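3-keto-5-aminohexanoate cleavage protein (Archaeoglobus fulgidus, PDB 3LOT) probably cleaves 3-keto-5-aminohexanoate or a related beta-keto acid, using a zinc ion held in a TIM-barrel fold. Local coordinates at residues 50-54 with 67-71; 72-76 with 309-314; 104-109 with 163-169; 243-248 with 279-283. The contacts are given in a common frame with arbitrary orientation. Numbering follows the deposited sequence.

Interaction 1 of 4, residues 50-54 with 67-71; sequences HIHAR and VFRYI. With ZN (zinc ion), chain P.
The zinc site of a TIM barrel sits on one side of this contact and the strand-helix packing of a beta-alpha unit on the other. Residues 50-54 run extended (phi -98 to -138°, psi 122 to 159°) at the end of barrel strand 48-54. H50 (chi1 t) and H52 (chi1 m), the latter with its CA-to-CB bond away from the helix, bind zinc through NE2 (H50 NE2 2.4 Å, H52 NE2 2.3 Å); E262 completes the protein ligands. Between and beyond them, I51 and A53 point toward residues 67-71 of helix 65-78, A53 CA lying 5.9 Å from F68 CA. The join is mainly apolar. F68 (chi1 m) swings its ring to the strand, so that A53 CB stands over one face, 4.0 Å from the ring centroid and 18° off the normal, a CH-pi contact, while I51 O meets the ring edge at CE1 of F68, 3.5 Å away. I51 CG2 packs on I71 CG2 at 3.8 Å. The guanidinium of R54, whose CB points away from the helix, bonds to G59 O, T15 and H19 O. In the helix's first turn, V67 (chi1 t) brings CG1 to 3.8 Å from A53 CB.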
loop_
_atom_site.group_PDB
_atom_site.type_symbol
_atom_site.label_atom_id
_atom_site.label_comp_id
_atom_site.label_asym_id
_atom_site.label_seq_id
_atom_site.Cartn_x
_atom_site.Cartn_y
_atom_site.Cartn_z
ATOM N N HIS D 50 0.825 11.772 29.721
ATOM C CA HIS D 50 -0.497 12.193 29.301
ATOM C C HIS D 50 -1.516 11.984 30.416
ATOM O O HIS D 50 -1.652 10.889 30.895
ATOM C CB HIS D 50 -0.874 11.443 28.044
ATOM C CG HIS D 50 -2.217 11.789 27.540
ATOM N ND1 HIS D 50 -2.564 13.070 27.169
ATOM C CD2 HIS D 50 -3.327 11.027 27.374
ATOM C CE1 HIS D 50 -3.822 13.074 26.771
ATOM N NE2 HIS D 50 -4.293 11.847 26.861
ATOM N N ILE D 51 -2.186 13.068 30.819
ATOM C CA ILE D 51 -2.984 13.117 32.055
ATOM C C ILE D 51 -4.497 13.301 31.797
ATOM O O ILE D 51 -4.898 14.216 31.057
ATOM C CB ILE D 51 -2.474 14.257 33.010
ATOM C CG1 ILE D 51 -0.997 14.013 33.426
ATOM C CG2 ILE D 51 -3.390 14.433 34.247
ATOM C CD1 ILE D 51 -0.668 12.629 34.009
ATOM N N HIS D 52 -5.293 12.389 32.351
ATOM C CA HIS D 52 -6.716 12.598 32.637
ATOM C C HIS D 52 -6.953 12.722 34.154
ATOM O O HIS D 52 -6.166 12.234 34.960
ATOM C CB HIS D 52 -7.563 11.410 32.200
ATOM C CG HIS D 52 -7.646 11.201 30.718
ATOM N ND1 HIS D 52 -8.854 11.063 30.052
ATOM C CD2 HIS D 52 -6.681 11.065 29.780
ATOM C CE1 HIS D 52 -8.622 10.882 28.768
ATOM N NE2 HIS D 52 -7.317 10.889 28.577
ATOM N N ALA D 53 -8.079 13.329 34.517
ATOM C CA ALA D 53 -8.552 13.347 35.902
ATOM C C ALA D 53 -9.613 12.252 36.099
ATOM O O ALA D 53 -10.343 11.896 35.168
ATOM C CB ALA D 53 -9.150 14.711 36.216
ATOM N N ARG D 54 -9.701 11.770 37.333
ATOM C CA ARG D 54 -10.723 10.857 37.787
ATOM C C ARG D 54 -11.169 11.307 39.183
ATOM O O ARG D 54 -10.359 11.743 40.010
ATOM C CB ARG D 54 -10.164 9.459 37.910
ATOM C CG ARG D 54 -9.927 8.792 36.590
ATOM C CD ARG D 54 -9.341 7.461 36.803
ATOM N NE ARG D 54 -9.139 6.749 35.544
ATOM C CZ ARG D 54 -10.073 6.098 34.849
ATOM N NH1 ARG D 54 -11.352 6.071 35.203
ATOM N NH2 ARG D 54 -9.734 5.520 33.726
ATOM N N VAL D 67 -9.129 19.465 39.742
ATOM C CA VAL D 67 -8.460 18.173 39.896
ATOM C C VAL D 67 -7.268 18.092 38.948
ATOM O O VAL D 67 -6.141 17.730 39.333
ATOM C CB VAL D 67 -9.455 16.978 39.690
ATOM C CG1 VAL D 67 -8.741 15.630 39.836
ATOM C CG2 VAL D 67 -10.642 17.083 40.728
ATOM N N PHE D 68 -7.492 18.454 37.699
ATOM C CA PHE D 68 -6.333 18.727 36.831
ATOM C C PHE D 68 -5.284 19.641 37.443
ATOM O O PHE D 68 -4.080 19.368 37.339
ATOM C CB PHE D 68 -6.764 19.325 35.508
ATOM C CG PHE D 68 -7.247 18.314 34.535
ATOM C CD1 PHE D 68 -6.334 17.519 33.848
ATOM C CD2 PHE D 68 -8.598 18.161 34.291
ATOM C CE1 PHE D 68 -6.747 16.587 32.924
ATOM C CE2 PHE D 68 -9.039 17.245 33.370
ATOM C CZ PHE D 68 -8.108 16.440 32.674
ATOM N N ARG D 69 -5.725 20.741 38.035
ATOM C CA ARG D 69 -4.768 21.733 38.529
ATOM C C ARG D 69 -3.903 21.096 39.616
ATOM O O ARG D 69 -2.667 21.247 39.612
ATOM C CB ARG D 69 -5.437 23.003 39.018
ATOM C CG ARG D 69 -4.400 24.108 39.295
ATOM C CD ARG D 69 -4.998 25.350 39.840
ATOM N NE ARG D 69 -6.207 25.776 39.144
ATOM C CZ ARG D 69 -6.237 26.467 38.009
ATOM N NH1 ARG D 69 -5.111 26.809 37.371
ATOM N NH2 ARG D 69 -7.413 26.820 37.493
ATOM N N TYR D 70 -4.554 20.355 40.506
ATOM C CA TYR D 70 -3.849 19.662 41.566
ATOM C C TYR D 70 -2.846 18.653 41.022
ATOM O O TYR D 70 -1.682 18.676 41.421
ATOM C CB TYR D 70 -4.841 18.997 42.534
ATOM C CG TYR D 70 -4.190 18.187 43.611
ATOM C CD1 TYR D 70 -3.795 18.774 44.828
ATOM C CD2 TYR D 70 -3.974 16.837 43.430
ATOM C CE1 TYR D 70 -3.188 17.996 45.832
ATOM C CE2 TYR D 70 -3.373 16.072 44.379
ATOM C CZ TYR D 70 -2.962 16.638 45.576
ATOM O OH TYR D 70 -2.383 15.819 46.522
ATOM N N ILE D 71 -3.300 17.759 40.147
ATOM C CA ILE D 71 -2.450 16.712 39.574
ATOM C C ILE D 71 -1.224 17.295 38.857
ATOM O O ILE D 71 -0.076 16.901 39.101
ATOM C CB ILE D 71 -3.226 15.836 38.576
ATOM C CG1 ILE D 71 -4.340 15.083 39.306
ATOM C CG2 ILE D 71 -2.304 14.847 37.899
ATOM C CD1 ILE D 71 -5.256 14.300 38.418
HETATM ZN ZN ZN P . -6.176 10.324 26.634
#

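Interaction 2 of 4, residues 72-76 with 309-314; sequences CREIK and KERVNF
F314, the last residue of the chain, lays its ring against helix 65-78. Its chi1 is p (62°) and chi2 80°, which carries the ring over C72: C72 CB lies 3.5 Å from the F314 ring centroid, 11° off the normal, a CH-pi contact, and C72 SG (chi1 m) sits obliquely at 4.7 Å from the same centroid, a sulfur-aromatic contact. Residues 72-76 are regular helix, with K76 N bonded to C72 O at 3.0 Å; 309-314 is an irregular tail, nearest the helix where R73 CA and F314 CA are 5.2 Å apart. The contact thus tacks the C-terminus of the TIM-barrel chain onto an outer helix, with I83 of a barrel strand and L107 also touching the ring. K76 stretches along the tail, chi1 to chi3 all t and chi4 turned to m, and its NZ forms a 2.9 Å salt bridge with OE1 of E310, itself folded by m, m torsions. On the way K76 CD passes 3.8 Å from F314 CE1 and 4.0 Å from V312 CG2. K76 CE packs 3.3 Å from F314 O. A water donates to R73 O at 2.6 Å and, weakly, to F314 OXT at 3.4 Å.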
loop_
_atom_site.group_PDB
_atom_site.type_symbol
_atom_site.label_atom_id
_atom_site.label_comp_id
_atom_site.label_asym_id
_atom_site.label_seq_id
_atom_site.Cartn_x
_atom_site.Cartn_y
_atom_site.Cartn_z
ATOM N N CYS D 72 -1.458 18.308 38.041
ATOM C CA CYS D 72 -0.366 18.874 37.225
ATOM C C CYS D 72 0.625 19.624 38.088
ATOM O O CYS D 72 1.830 19.503 37.898
ATOM C CB CYS D 72 -0.923 19.749 36.107
ATOM S SG CYS D 72 -1.850 18.755 34.958
ATOM N N ARG D 73 0.125 20.362 39.076
ATOM C CA ARG D 73 1.005 21.104 39.949
ATOM C C ARG D 73 1.910 20.165 40.749
ATOM O O ARG D 73 3.102 20.414 40.913
ATOM C CB ARG D 73 0.204 21.988 40.917
ATOM C CG ARG D 73 1.095 22.796 41.883
ATOM C CD ARG D 73 0.276 23.729 42.808
ATOM N NE ARG D 73 -0.823 23.005 43.457
ATOM C CZ ARG D 73 -2.127 23.273 43.317
ATOM N NH1 ARG D 73 -2.563 24.289 42.579
ATOM N NH2 ARG D 73 -3.015 22.524 43.973
ATOM N N GLU D 74 1.328 19.088 41.253
ATOM C CA GLU D 74 2.070 18.122 42.049
ATOM C C GLU D 74 3.079 17.353 41.220
ATOM O O GLU D 74 4.167 17.057 41.718
ATOM C CB GLU D 74 1.098 17.162 42.760
ATOM C CG GLU D 74 0.246 17.849 43.846
ATOM C CD GLU D 74 1.040 18.120 45.120
ATOM O OE1 GLU D 74 1.624 17.168 45.660
ATOM O OE2 GLU D 74 1.080 19.266 45.584
ATOM N N ILE D 75 2.742 16.999 39.972
ATOM C CA ILE D 75 3.744 16.355 39.102
ATOM C C ILE D 75 4.919 17.338 38.897
ATOM O O ILE D 75 6.125 16.983 39.057
ATOM C CB ILE D 75 3.185 15.921 37.725
ATOM C CG1 ILE D 75 2.132 14.814 37.874
ATOM C CG2 ILE D 75 4.335 15.371 36.834
ATOM C CD1 ILE D 75 1.251 14.623 36.627
ATOM N N LYS D 76 4.582 18.585 38.583
ATOM C CA LYS D 76 5.624 19.617 38.292
ATOM C C LYS D 76 6.579 19.871 39.481
ATOM O O LYS D 76 7.754 20.122 39.275
ATOM C CB LYS D 76 4.958 20.919 37.820
ATOM C CG LYS D 76 5.878 22.087 37.495
ATOM C CD LYS D 76 5.021 23.231 36.993
ATOM C CE LYS D 76 5.724 24.552 36.955
ATOM N NZ LYS D 76 6.042 24.950 38.327
ATOM N N LYS D 309 8.772 24.380 31.010
ATOM C CA LYS D 309 8.072 23.758 32.168
ATOM C C LYS D 309 7.456 24.779 33.094
ATOM O O LYS D 309 6.421 24.533 33.725
ATOM C CB LYS D 309 9.014 22.805 32.968
ATOM C CG LYS D 309 10.119 23.463 33.801
ATOM C CD LYS D 309 11.139 22.420 34.307
ATOM C CE LYS D 309 12.392 23.085 34.930
ATOM N NZ LYS D 309 13.652 22.218 34.957
ATOM N N GLU D 310 8.095 25.931 33.178
ATOM C CA GLU D 310 7.631 26.988 34.076
ATOM C C GLU D 310 6.742 28.052 33.416
ATOM O O GLU D 310 6.330 28.983 34.081
ATOM C CB GLU D 310 8.840 27.715 34.681
ATOM C CG GLU D 310 9.690 26.876 35.625
ATOM C CD GLU D 310 8.951 26.497 36.880
ATOM O OE1 GLU D 310 7.816 26.988 37.146
ATOM O OE2 GLU D 310 9.505 25.667 37.597
ATOM N N ARG D 311 6.474 27.932 32.123
ATOM C CA ARG D 311 5.582 28.898 31.443
ATOM C C ARG D 311 4.110 28.432 31.426
ATOM O O ARG D 311 3.261 28.988 30.712
ATOM C CB ARG D 311 6.119 29.250 30.041
ATOM C CG ARG D 311 7.237 30.290 30.124
ATOM C CD ARG D 311 7.993 30.566 28.812
ATOM N NE ARG D 311 9.146 31.432 29.048
ATOM C CZ ARG D 311 9.108 32.773 29.105
ATOM N NH1 ARG D 311 7.970 33.430 28.908
ATOM N NH2 ARG D 311 10.222 33.475 29.327
ATOM N N VAL D 312 3.811 27.437 32.253
ATOM C CA VAL D 312 2.462 26.924 32.400
ATOM C C VAL D 312 1.792 27.705 33.538
ATOM O O VAL D 312 2.467 28.438 34.297
ATOM C CB VAL D 312 2.471 25.354 32.625
ATOM C CG1 VAL D 312 3.160 24.667 31.495
ATOM C CG2 VAL D 312 3.154 24.953 33.954
ATOM N N ASN D 313 0.477 27.549 33.661
ATOM C CA ASN D 313 -0.320 28.194 34.722
ATOM C C ASN D 313 -0.661 27.186 35.857
ATOM O O ASN D 313 -1.828 27.059 36.271
ATOM C CB ASN D 313 -1.602 28.717 34.088
ATOM C CG ASN D 313 -2.117 29.973 34.718
ATOM O OD1 ASN D 313 -1.375 30.711 35.348
ATOM N ND2 ASN D 313 -3.420 30.240 34.532
ATOM N N PHE D 314 0.357 26.479 36.341
ATOM C CA PHE D 314 0.251 25.580 37.503
ATOM C C PHE D 314 1.664 25.250 38.055
ATOM O O PHE D 314 2.688 25.701 37.495
ATOM C CB PHE D 314 -0.515 24.284 37.126
ATOM C CG PHE D 314 0.154 23.458 36.050
ATOM C CD1 PHE D 314 1.226 22.620 36.348
ATOM C CD2 PHE D 314 -0.318 23.489 34.740
ATOM C CE1 PHE D 314 1.833 21.830 35.351
ATOM C CE2 PHE D 314 0.267 22.711 33.748
ATOM C CZ PHE D 314 1.378 21.898 34.049
ATOM O OXT PHE D 314 1.868 24.500 39.054
HETATM O O HOH W 1 4.198 22.773 40.757
#

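Interaction 3 of 4, residues 104-109 with 163-169; sequences VPALKP and IFKENDT
Two helix ends meet here, and both segments turn through positive phi: K108 (42/59°) after helix 103-107, and D168 (55/47°) as the C-prime residue of a Schellman motif that ends helix 154-166, with T169 N bonded to F164 O at 2.9 Å and D168 N to K165 O at 3.2 Å. The backbones come closest at K108 and N167 (CA-CA 5.3 Å) and at P109 and T169 (5.7 Å). N167 (chi1 m) points across the gap; its ND2 donates to I163 O at 2.9 Å and its OD1 accepts from K108 NZ at 3.0 Å. K108 NZ (chi4 p) also donates to P105 O at 3.0 Å. T169 OG1 (chi1 m) donates to P109 O at 2.7 Å. Inside this polar seam V104 packs through CG1 on I163 CG2 and through CG2 on F164 CE1, both 3.9 Å, just ahead of TIM-barrel strands 111-115 and 170-175. K108 and N167 thus each satisfy a carbonyl of their own helix end while bonding each other; T169-P109 adds another tie.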
loop_
_atom_site.group_PDB
_atom_site.type_symbol
_atom_site.label_atom_id
_atom_site.label_comp_id
_atom_site.label_asym_id
_atom_site.label_seq_id
_atom_site.Cartn_x
_atom_site.Cartn_y
_atom_site.Cartn_z
ATOM N N VAL D 104 -7.512 24.126 29.101
ATOM C CA VAL D 104 -6.418 24.800 28.367
ATOM C C VAL D 104 -6.241 26.261 28.830
ATOM O O VAL D 104 -5.130 26.647 29.179
ATOM C CB VAL D 104 -6.499 24.579 26.837
ATOM C CG1 VAL D 104 -5.463 25.394 26.088
ATOM C CG2 VAL D 104 -6.316 23.057 26.510
ATOM N N PRO D 105 -7.323 27.036 28.931
ATOM C CA PRO D 105 -7.176 28.381 29.474
ATOM C C PRO D 105 -6.943 28.421 30.992
ATOM O O PRO D 105 -6.250 29.322 31.492
ATOM C CB PRO D 105 -8.506 29.051 29.103
ATOM C CG PRO D 105 -9.427 27.917 28.825
ATOM C CD PRO D 105 -8.571 26.922 28.169
ATOM N N ALA D 106 -7.483 27.446 31.711
ATOM C CA ALA D 106 -7.230 27.337 33.151
ATOM C C ALA D 106 -5.760 27.027 33.465
ATOM O O ALA D 106 -5.129 27.689 34.314
ATOM C CB ALA D 106 -8.159 26.321 33.781
ATOM N N LEU D 107 -5.213 26.009 32.803
ATOM C CA LEU D 107 -3.860 25.525 33.109
ATOM C C LEU D 107 -2.767 26.017 32.160
ATOM O O LEU D 107 -1.596 25.969 32.519
ATOM C CB LEU D 107 -3.806 23.981 33.193
ATOM C CG LEU D 107 -4.228 23.304 34.514
ATOM C CD1 LEU D 107 -5.619 23.615 34.841
ATOM C CD2 LEU D 107 -4.013 21.814 34.441
ATOM N N LYS D 108 -3.128 26.467 30.969
ATOM C CA LYS D 108 -2.144 26.833 29.931
ATOM C C LYS D 108 -0.984 25.851 29.836
ATOM O O LYS D 108 0.167 26.207 30.040
ATOM C CB LYS D 108 -1.642 28.264 30.175
ATOM C CG LYS D 108 -2.732 29.292 30.249
ATOM C CD LYS D 108 -2.163 30.648 30.598
ATOM C CE LYS D 108 -3.038 31.783 30.189
ATOM N NZ LYS D 108 -4.438 31.613 30.654
ATOM N N PRO D 109 -1.287 24.571 29.556
ATOM C CA PRO D 109 -0.239 23.585 29.490
ATOM C C PRO D 109 0.612 23.760 28.239
ATOM O O PRO D 109 0.218 24.452 27.291
ATOM C CB PRO D 109 -1.008 22.239 29.405
ATOM C CG PRO D 109 -2.318 22.605 28.761
ATOM C CD PRO D 109 -2.613 24.015 29.222
ATOM N N ILE D 163 -8.312 28.624 20.903
ATOM C CA ILE D 163 -8.053 28.458 22.316
ATOM C C ILE D 163 -6.598 28.028 22.587
ATOM O O ILE D 163 -5.932 28.561 23.499
ATOM C CB ILE D 163 -9.055 27.465 22.957
ATOM C CG1 ILE D 163 -10.433 28.097 23.061
ATOM C CG2 ILE D 163 -8.579 27.065 24.346
ATOM C CD1 ILE D 163 -11.573 27.092 23.172
ATOM N N PHE D 164 -6.089 27.089 21.792
ATOM C CA PHE D 164 -4.707 26.617 21.984
ATOM C C PHE D 164 -3.727 27.735 21.699
ATOM O O PHE D 164 -2.794 27.963 22.468
ATOM C CB PHE D 164 -4.403 25.391 21.103
ATOM C CG PHE D 164 -4.832 24.090 21.712
ATOM C CD1 PHE D 164 -6.155 23.896 22.127
ATOM C CD2 PHE D 164 -3.918 23.034 21.869
ATOM C CE1 PHE D 164 -6.576 22.643 22.684
ATOM C CE2 PHE D 164 -4.335 21.810 22.418
ATOM C CZ PHE D 164 -5.665 21.630 22.828
ATOM N N LYS D 165 -3.949 28.468 20.616
ATOM C CA LYS D 165 -3.059 29.594 20.294
ATOM C C LYS D 165 -3.078 30.669 21.376
ATOM O O LYS D 165 -2.052 31.224 21.715
ATOM C CB LYS D 165 -3.476 30.202 18.956
ATOM C CG LYS D 165 -2.998 29.416 17.753
ATOM C CD LYS D 165 -3.636 29.919 16.491
ATOM C CE LYS D 165 -3.196 29.082 15.296
ATOM N NZ LYS D 165 -3.858 29.553 14.065
ATOM N N GLU D 166 -4.251 30.981 21.894
ATOM C CA GLU D 166 -4.406 32.019 22.943
ATOM C C GLU D 166 -3.626 31.720 24.218
ATOM O O GLU D 166 -3.188 32.605 24.916
ATOM C CB GLU D 166 -5.871 32.123 23.316
ATOM C CG GLU D 166 -6.693 32.821 22.288
ATOM C CD GLU D 166 -8.196 32.635 22.491
ATOM O OE1 GLU D 166 -8.584 32.036 23.520
ATOM O OE2 GLU D 166 -8.991 33.097 21.614
ATOM N N ASN D 167 -3.490 30.456 24.540
ATOM C CA ASN D 167 -2.855 30.040 25.778
ATOM C C ASN D 167 -1.499 29.404 25.522
ATOM O O ASN D 167 -0.910 28.778 26.428
ATOM C CB ASN D 167 -3.781 29.071 26.524
ATOM C CG ASN D 167 -5.077 29.731 26.940
ATOM O OD1 ASN D 167 -5.088 30.503 27.912
ATOM N ND2 ASN D 167 -6.179 29.429 26.231
ATOM N N ASP D 168 -0.996 29.577 24.294
ATOM C CA ASP D 168 0.342 29.152 23.943
ATOM C C ASP D 168 0.466 27.668 24.277
ATOM O O ASP D 168 1.430 27.228 24.912
ATOM C CB ASP D 168 1.351 30.003 24.719
ATOM C CG ASP D 168 2.750 29.896 24.175
ATOM O OD1 ASP D 168 2.906 29.328 23.095
ATOM O OD2 ASP D 168 3.718 30.368 24.832
ATOM N N THR D 169 -0.531 26.891 23.861
ATOM C CA THR D 169 -0.520 25.436 24.056
ATOM C C THR D 169 -0.382 24.737 22.708
ATOM O O THR D 169 -1.077 25.077 21.760
ATOM C CB THR D 169 -1.793 24.972 24.754
ATOM O OG1 THR D 169 -1.927 25.618 26.026
ATOM C CG2 THR D 169 -1.793 23.435 24.956
#

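Interaction 4 of 4, residues 243-248 with 279-283; sequences QMPLGT and QVEKM
Helices 243-248 and 279-283 run in roughly the same direction, their axes 11.3 Å apart at closest and crossing at -39°; M244 CA and M283 CA are nearest, 7.0 Å apart. Both methionines are selenomethionine: M244 (m, m, t) and M283 (t, p, then -129°) bring their SE atoms to 4.1 Å, and M244 CE reaches Q279 O at 3.4 Å and K282 CD at 4.0 Å. G247, without a side chain, lets M283 come close, with M283 CE 4.1 Å from both G247 O and T248 OG1; that hydroxyl donates to M244 O at 2.8 Å. Q243 NE2 lies 3.2 Å from Q279 CD without a hydrogen bond: Q279 NE2, a second donor, serves Y266 O and S264 O, and Q279 OE1 lies at a poor angle. K282 NZ salt-bridges E289 of the second subunit, where T248 packs on its counterpart. Such buried packing of outer helices around strand 256-259, whose V257 and V259 touch M283, is TIM-barrel architecture.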
loop_
_atom_site.group_PDB
_atom_site.type_symbol
_atom_site.label_atom_id
_atom_site.label_comp_id
_atom_site.label_asym_id
_atom_site.label_seq_id
_atom_site.Cartn_x
_atom_site.Cartn_y
_atom_site.Cartn_z
ATOM N N GLN D 243 -0.121 -2.757 21.885
ATOM C CA GLN D 243 0.658 -1.645 22.418
ATOM C C GLN D 243 2.145 -1.789 22.081
ATOM O O GLN D 243 2.747 -0.866 21.538
ATOM C CB GLN D 243 0.469 -1.510 23.934
ATOM C CG GLN D 243 1.293 -0.374 24.574
ATOM C CD GLN D 243 0.960 -0.171 26.046
ATOM O OE1 GLN D 243 0.238 0.761 26.409
ATOM N NE2 GLN D 243 1.400 -1.085 26.864
HETATM N N MSE D 244 2.732 -2.935 22.402
HETATM C CA MSE D 244 4.190 -3.088 22.218
HETATM C C MSE D 244 4.565 -3.369 20.750
HETATM O O MSE D 244 5.496 -2.751 20.220
HETATM C CB MSE D 244 4.769 -4.102 23.194
HETATM C CG MSE D 244 4.668 -3.719 24.671
HETATM SE SE MSE D 244 5.699 -2.145 25.107
HETATM C CE MSE D 244 4.904 -1.804 26.889
ATOM N N PRO D 245 3.852 -4.289 20.067
ATOM C CA PRO D 245 4.169 -4.583 18.656
ATOM C C PRO D 245 4.037 -3.348 17.734
ATOM O O PRO D 245 4.989 -2.990 16.969
ATOM C CB PRO D 245 3.134 -5.661 18.271
ATOM C CG PRO D 245 2.777 -6.285 19.518
ATOM C CD PRO D 245 2.803 -5.182 20.571
ATOM N N LEU D 246 2.912 -2.657 17.837
ATOM C CA LEU D 246 2.707 -1.492 16.986
ATOM C C LEU D 246 3.579 -0.315 17.449
ATOM O O LEU D 246 4.066 0.468 16.637
ATOM C CB LEU D 246 1.226 -1.112 16.920
ATOM C CG LEU D 246 0.309 -2.209 16.422
ATOM C CD1 LEU D 246 -1.096 -1.661 16.172
ATOM C CD2 LEU D 246 0.881 -2.792 15.136
ATOM N N GLY D 247 3.799 -0.192 18.748
ATOM C CA GLY D 247 4.733 0.823 19.199
ATOM C C GLY D 247 6.147 0.636 18.656
ATOM O O GLY D 247 6.802 1.598 18.277
ATOM N N THR D 248 6.611 -0.614 18.663
ATOM C CA THR D 248 7.870 -1.015 18.014
ATOM C C THR D 248 7.891 -0.756 16.481
ATOM O O THR D 248 8.862 -0.197 15.972
ATOM C CB THR D 248 8.254 -2.479 18.352
ATOM O OG1 THR D 248 8.211 -2.655 19.777
ATOM C CG2 THR D 248 9.655 -2.843 17.830
ATOM N N GLN D 279 5.627 -0.753 31.748
ATOM C CA GLN D 279 5.474 -0.638 30.302
ATOM C C GLN D 279 6.496 0.346 29.729
ATOM O O GLN D 279 7.061 0.114 28.660
ATOM C CB GLN D 279 4.055 -0.159 29.975
ATOM C CG GLN D 279 2.968 -1.203 30.190
ATOM C CD GLN D 279 1.553 -0.640 29.985
ATOM O OE1 GLN D 279 1.375 0.567 29.815
ATOM N NE2 GLN D 279 0.561 -1.516 29.972
ATOM N N VAL D 280 6.724 1.458 30.416
ATOM C CA VAL D 280 7.769 2.395 29.977
ATOM C C VAL D 280 9.149 1.728 29.938
ATOM O O VAL D 280 9.854 1.853 28.959
ATOM C CB VAL D 280 7.817 3.664 30.829
ATOM C CG1 VAL D 280 9.020 4.542 30.418
ATOM C CG2 VAL D 280 6.504 4.406 30.715
ATOM N N GLU D 281 9.520 0.993 30.998
ATOM C CA GLU D 281 10.805 0.279 31.032
ATOM C C GLU D 281 10.950 -0.690 29.868
ATOM O O GLU D 281 12.008 -0.762 29.263
ATOM C CB GLU D 281 10.990 -0.472 32.346
ATOM C CG GLU D 281 11.051 0.473 33.499
ATOM C CD GLU D 281 10.863 -0.160 34.887
ATOM O OE1 GLU D 281 10.477 -1.342 35.032
ATOM O OE2 GLU D 281 11.149 0.568 35.857
ATOM N N LYS D 282 9.882 -1.419 29.570
ATOM C CA LYS D 282 9.864 -2.361 28.419
ATOM C C LYS D 282 10.091 -1.667 27.074
ATOM O O LYS D 282 10.918 -2.105 26.256
ATOM C CB LYS D 282 8.544 -3.112 28.385
ATOM C CG LYS D 282 8.414 -4.140 27.254
ATOM C CD LYS D 282 7.184 -4.997 27.522
ATOM C CE LYS D 282 7.131 -6.215 26.652
ATOM N NZ LYS D 282 8.141 -7.175 27.121
HETATM N N MSE D 283 9.381 -0.567 26.858
HETATM C CA MSE D 283 9.451 0.090 25.578
HETATM C C MSE D 283 10.840 0.714 25.446
HETATM O O MSE D 283 11.416 0.681 24.361
HETATM C CB MSE D 283 8.345 1.134 25.428
HETATM C CG MSE D 283 8.278 1.773 24.036
HETATM SE SE MSE D 283 7.812 0.430 22.652
HETATM C CE MSE D 283 9.171 0.877 21.593
#

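Interactions 1 and 4 are buried, interaction 3 is partly so and interaction 2 lies at the surface. Interactions 1 and 2 share helix 65-78: its earlier turns join the metal-bearing strand by mainly apolar packing, without hydrogen bonds between the segments, whereas its later turns add a salt bridge and a water to an aromatic contact. Interaction 3 adjoins both, through a probable hydrogen bond from R69 NH1 to A106 O and others from N313 to A106 O and L107 O, so these three form one continuous patch. Interaction 4 lies apart, its centre about 30 Å from that of interaction 3 across the chain's centre, and alone among the four borders another subunit.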